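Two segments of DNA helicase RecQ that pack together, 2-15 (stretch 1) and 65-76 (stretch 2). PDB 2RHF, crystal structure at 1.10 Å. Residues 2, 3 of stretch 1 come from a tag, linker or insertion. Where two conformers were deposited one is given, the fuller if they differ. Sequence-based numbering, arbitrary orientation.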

# COMPACT_ATOMS: atom_id res chain seq x y z
N SER A 2 3.32 11.09 -7.89
CA SER A 2 3.40 11.51 -6.45
C SER A 2 2.22 12.34 -6.23
O SER A 2 1.91 12.77 -5.12
CB SER A 2 4.66 12.33 -6.15
OG SER A 2 4.49 13.07 -4.94
N HIS A 3 1.55 12.63 -7.31
CA HIS A 3 0.25 13.04 -7.14
C HIS A 3 -0.57 11.94 -6.45
O HIS A 3 -0.33 10.69 -6.55
CB HIS A 3 -0.28 13.80 -8.39
CG HIS A 3 -1.54 13.24 -9.01
ND1 HIS A 3 -2.03 11.99 -8.74
CD2 HIS A 3 -2.37 13.78 -9.94
CE1 HIS A 3 -3.12 11.78 -9.45
NE2 HIS A 3 -3.35 12.86 -10.19
N ASN A 4 -1.34 12.44 -5.52
CA ASN A 4 -2.08 11.64 -4.61
C ASN A 4 -3.02 10.69 -5.34
O ASN A 4 -3.13 9.53 -4.97
CB ASN A 4 -2.85 12.54 -3.66
CG ASN A 4 -3.50 11.76 -2.56
OD1 ASN A 4 -4.55 11.14 -2.77
ND2 ASN A 4 -2.90 11.77 -1.38
N ALA A 5 -3.69 11.18 -6.38
CA ALA A 5 -4.61 10.35 -7.14
C ALA A 5 -3.86 9.22 -7.85
O ALA A 5 -4.33 8.09 -7.88
CB ALA A 5 -5.40 11.20 -8.15
N ASP A 6 -2.68 9.51 -8.39
CA ASP A 6 -1.88 8.50 -9.06
C ASP A 6 -1.42 7.42 -8.08
O ASP A 6 -1.49 6.23 -8.38
CB ASP A 6 -0.69 9.13 -9.77
CG ASP A 6 -1.10 9.95 -10.99
OD1 ASP A 6 -2.27 9.84 -11.42
OD2 ASP A 6 -0.24 10.70 -11.50
N LEU A 7 -0.95 7.83 -6.91
CA LEU A 7 -0.55 6.88 -5.87
C LEU A 7 -1.74 6.06 -5.42
O LEU A 7 -1.63 4.83 -5.26
CB LEU A 7 0.06 7.63 -4.69
CG LEU A 7 1.44 8.22 -4.94
CD1 LEU A 7 1.79 9.26 -3.89
CD2 LEU A 7 2.50 7.11 -4.99
N SER A 8 -2.88 6.72 -5.21
CA SER A 8 -4.07 6.03 -4.74
C SER A 8 -4.54 4.98 -5.74
O SER A 8 -4.93 3.89 -5.34
CB SER A 8 -5.19 7.04 -4.46
OG SER A 8 -4.83 7.92 -3.42
N GLU A 9 -4.48 5.31 -7.03
CA GLU A 9 -4.84 4.36 -8.07
C GLU A 9 -3.92 3.14 -8.07
O GLU A 9 -4.39 2.01 -8.15
CB GLU A 9 -4.82 5.02 -9.47
CG GLU A 9 -4.98 3.98 -10.62
CD GLU A 9 -4.82 4.56 -12.03
OE1 GLU A 9 -4.93 5.79 -12.20
OE2 GLU A 9 -4.59 3.76 -12.98
N ALA A 10 -2.60 3.37 -7.98
CA ALA A 10 -1.66 2.25 -7.96
C ALA A 10 -1.91 1.38 -6.75
O ALA A 10 -1.84 0.15 -6.84
CB ALA A 10 -0.24 2.76 -7.98
N LEU A 11 -2.20 2.00 -5.61
CA LEU A 11 -2.46 1.22 -4.41
C LEU A 11 -3.76 0.42 -4.51
O LEU A 11 -3.82 -0.71 -4.04
CB LEU A 11 -2.45 2.12 -3.18
CG LEU A 11 -1.07 2.68 -2.84
CD1 LEU A 11 -1.22 3.88 -1.91
CD2 LEU A 11 -0.16 1.62 -2.23
N ARG A 12 -4.78 0.98 -5.16
CA ARG A 12 -6.00 0.23 -5.41
C ARG A 12 -5.75 -0.94 -6.36
O ARG A 12 -6.30 -2.03 -6.18
CB ARG A 12 -7.09 1.13 -5.98
CG ARG A 12 -7.78 1.97 -4.93
CD ARG A 12 -9.05 2.66 -5.44
NE ARG A 12 -9.78 3.19 -4.29
CZ ARG A 12 -9.50 4.35 -3.69
NH1 ARG A 12 -8.56 5.15 -4.16
NH2 ARG A 12 -10.18 4.72 -2.61
N GLU A 13 -4.92 -0.71 -7.38
CA GLU A 13 -4.55 -1.76 -8.33
C GLU A 13 -3.76 -2.86 -7.62
O GLU A 13 -4.00 -4.05 -7.84
CB GLU A 13 -3.75 -1.17 -9.49
CG GLU A 13 -4.64 -0.32 -10.40
CD GLU A 13 -3.88 0.59 -11.37
OE1 GLU A 13 -2.66 0.78 -11.24
OE2 GLU A 13 -4.55 1.14 -12.27
N LEU A 14 -2.83 -2.47 -6.75
CA LEU A 14 -2.08 -3.44 -5.96
C LEU A 14 -3.04 -4.23 -5.08
O LEU A 14 -2.95 -5.47 -4.99
CB LEU A 14 -1.04 -2.75 -5.11
CG LEU A 14 -0.36 -3.67 -4.09
CD1 LEU A 14 0.39 -4.82 -4.76
CD2 LEU A 14 0.56 -2.89 -3.20
N ARG A 15 -3.94 -3.54 -4.40
CA ARG A 15 -4.87 -4.21 -3.50
C ARG A 15 -5.69 -5.28 -4.26
O ARG A 15 -5.87 -6.38 -3.75
CB ARG A 15 -5.76 -3.19 -2.80
CG ARG A 15 -6.70 -3.82 -1.76
CD ARG A 15 -7.31 -2.78 -0.85
NE ARG A 15 -8.17 -1.85 -1.58
CZ ARG A 15 -8.79 -0.82 -1.02
NH1 ARG A 15 -8.67 -0.58 0.29
NH2 ARG A 15 -9.55 -0.03 -1.75
N GLU A 65 6.95 -4.94 0.70
CA GLU A 65 7.79 -4.72 -0.48
C GLU A 65 6.94 -4.37 -1.69
O GLU A 65 7.29 -3.48 -2.46
CB GLU A 65 8.70 -5.91 -0.74
CG GLU A 65 9.83 -6.09 0.30
CD GLU A 65 10.75 -4.87 0.47
OE1 GLU A 65 10.84 -4.01 -0.44
OE2 GLU A 65 11.41 -4.77 1.53
N ARG A 66 5.80 -5.04 -1.86
CA ARG A 66 4.89 -4.74 -2.96
C ARG A 66 4.32 -3.31 -2.86
O ARG A 66 4.16 -2.63 -3.87
CB ARG A 66 3.73 -5.75 -3.03
CG ARG A 66 4.10 -7.19 -3.24
CD ARG A 66 4.21 -7.54 -4.69
NE ARG A 66 2.95 -7.52 -5.42
CZ ARG A 66 2.05 -8.51 -5.47
NH1 ARG A 66 2.23 -9.64 -4.78
NH2 ARG A 66 0.96 -8.37 -6.22
N ILE A 67 4.00 -2.88 -1.64
CA ILE A 67 3.51 -1.53 -1.42
C ILE A 67 4.58 -0.51 -1.79
O ILE A 67 4.30 0.47 -2.49
CB ILE A 67 3.06 -1.35 0.05
CG1 ILE A 67 1.77 -2.15 0.31
CG2 ILE A 67 2.86 0.13 0.38
CD1 ILE A 67 1.43 -2.33 1.79
N LEU A 68 5.80 -0.70 -1.31
CA LEU A 68 6.89 0.24 -1.64
C LEU A 68 7.11 0.30 -3.14
O LEU A 68 7.34 1.37 -3.69
CB LEU A 68 8.18 -0.14 -0.94
CG LEU A 68 8.15 -0.06 0.60
CD1 LEU A 68 9.50 -0.46 1.17
CD2 LEU A 68 7.74 1.34 1.09
N ASP A 69 7.04 -0.85 -3.80
CA ASP A 69 7.24 -0.92 -5.25
C ASP A 69 6.11 -0.18 -5.99
O ASP A 69 6.37 0.49 -6.99
CB ASP A 69 7.37 -2.40 -5.64
CG ASP A 69 7.47 -2.63 -7.14
OD1 ASP A 69 8.17 -1.88 -7.85
OD2 ASP A 69 6.87 -3.64 -7.58
N ALA A 70 4.87 -0.31 -5.53
CA ALA A 70 3.77 0.43 -6.14
C ALA A 70 4.02 1.94 -6.05
O ALA A 70 3.89 2.68 -7.03
CB ALA A 70 2.44 0.06 -5.50
N ILE A 71 4.39 2.41 -4.86
CA ILE A 71 4.68 3.81 -4.65
C ILE A 71 5.84 4.26 -5.54
O ILE A 71 5.75 5.30 -6.20
CB ILE A 71 4.96 4.06 -3.15
CG1 ILE A 71 3.66 3.90 -2.35
CG2 ILE A 71 5.57 5.45 -2.93
CD1 ILE A 71 3.86 3.76 -0.86
N ASN A 72 6.92 3.49 -5.58
CA ASN A 72 8.08 3.85 -6.39
C ASN A 72 7.78 3.87 -7.87
O ASN A 72 8.30 4.70 -8.60
CB ASN A 72 9.24 2.91 -6.10
CG ASN A 72 9.87 3.20 -4.76
OD1 ASN A 72 9.90 4.35 -4.34
ND2 ASN A 72 10.36 2.18 -4.10
N THR A 73 6.92 2.96 -8.32
CA THR A 73 6.57 2.91 -9.73
C THR A 73 5.88 4.21 -10.13
O THR A 73 6.13 4.75 -11.22
CB THR A 73 5.70 1.67 -10.03
OG1 THR A 73 6.47 0.49 -9.77
CG2 THR A 73 5.28 1.64 -11.50
N VAL A 74 5.00 4.71 -9.27
CA VAL A 74 4.34 5.99 -9.52
C VAL A 74 5.31 7.16 -9.42
O VAL A 74 5.32 8.04 -10.28
CB VAL A 74 3.14 6.18 -8.57
CG1 VAL A 74 2.56 7.60 -8.70
CG2 VAL A 74 2.09 5.12 -8.83
N LEU A 75 6.10 7.21 -8.36
CA LEU A 75 6.97 8.38 -8.14
C LEU A 75 8.07 8.49 -9.18
O LEU A 75 8.43 9.60 -9.58
CB LEU A 75 7.58 8.35 -6.75
CG LEU A 75 6.63 8.50 -5.57
CD1 LEU A 75 7.37 8.36 -4.27
CD2 LEU A 75 5.87 9.80 -5.63
N ASP A 76 8.61 7.35 -9.61
CA ASP A 76 9.75 7.33 -10.53
C ASP A 76 9.36 7.16 -11.99
O ASP A 76 10.07 7.64 -12.87
CB ASP A 76 10.75 6.23 -10.15
CG ASP A 76 11.49 6.53 -8.86
OD1 ASP A 76 11.52 7.72 -8.45
OD2 ASP A 76 12.05 5.57 -8.27

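This is a mainly apolar packing of two helices running in roughly opposite directions, held together largely by aliphatic side chains with no hydrogen bond crossing between them. Helix 4-15 and helix 65-76 pass with their axes 9.1 Å apart at closest approach and an angle of 143° between their N-to-C directions, so the start of one lies beside the end of the other: Leu7 lies alongside Val74, their CA atoms 6.2 Å apart, and Leu14 reaches Ile67.

Two small residues meet near the middle. Ala10 and Ala70 both point toward the opposing helix, and their CA atoms stand 6.0 Å apart. The CB of Ala10 comes within 3.4 Å of Val74 CG2 and 4.2 Å of the carbonyl O of Ala70, so this methyl packs against both side chain and backbone.

Around this spot, the main apolar contacts of the first helix come from Leu7, Ala10, Leu11 and Leu14, and those of the second from Ile67, Ala70, Ile71 and Val74, with Leu75 at the end; the first eight recur at spacings of three and four, the rhythm that keeps one helical face turned to a partner. Val74 is a hub: its CG1 lies 3.7 Å from both Leu7 CD2 and Asp6 CB. Leu7 and Leu11 leave their backbone sideways, yet their ends swing nearer; Leu7 CD2 sits 4.1 Å from Ile71 CG2, and Leu11 CD2 lies 4.3 Å from Ile67 CG2.

Leu14 gives up the most surface to the contact. Its CD2 rests 3.8 Å from Ile67 CG1 and 4.2 Å from Ala70 CB, while its CD1 approaches Arg66 NE at 3.8 Å, a van der Waals contact; the guanidinium NH1 and NH2 are hydrogen-bonded outside the two stretches.

Most backbone polar groups along the helices are paired within them, as in Leu14 N to Ala10 O at 2.8 Å, leaving shape and hydrophobicity to join the two.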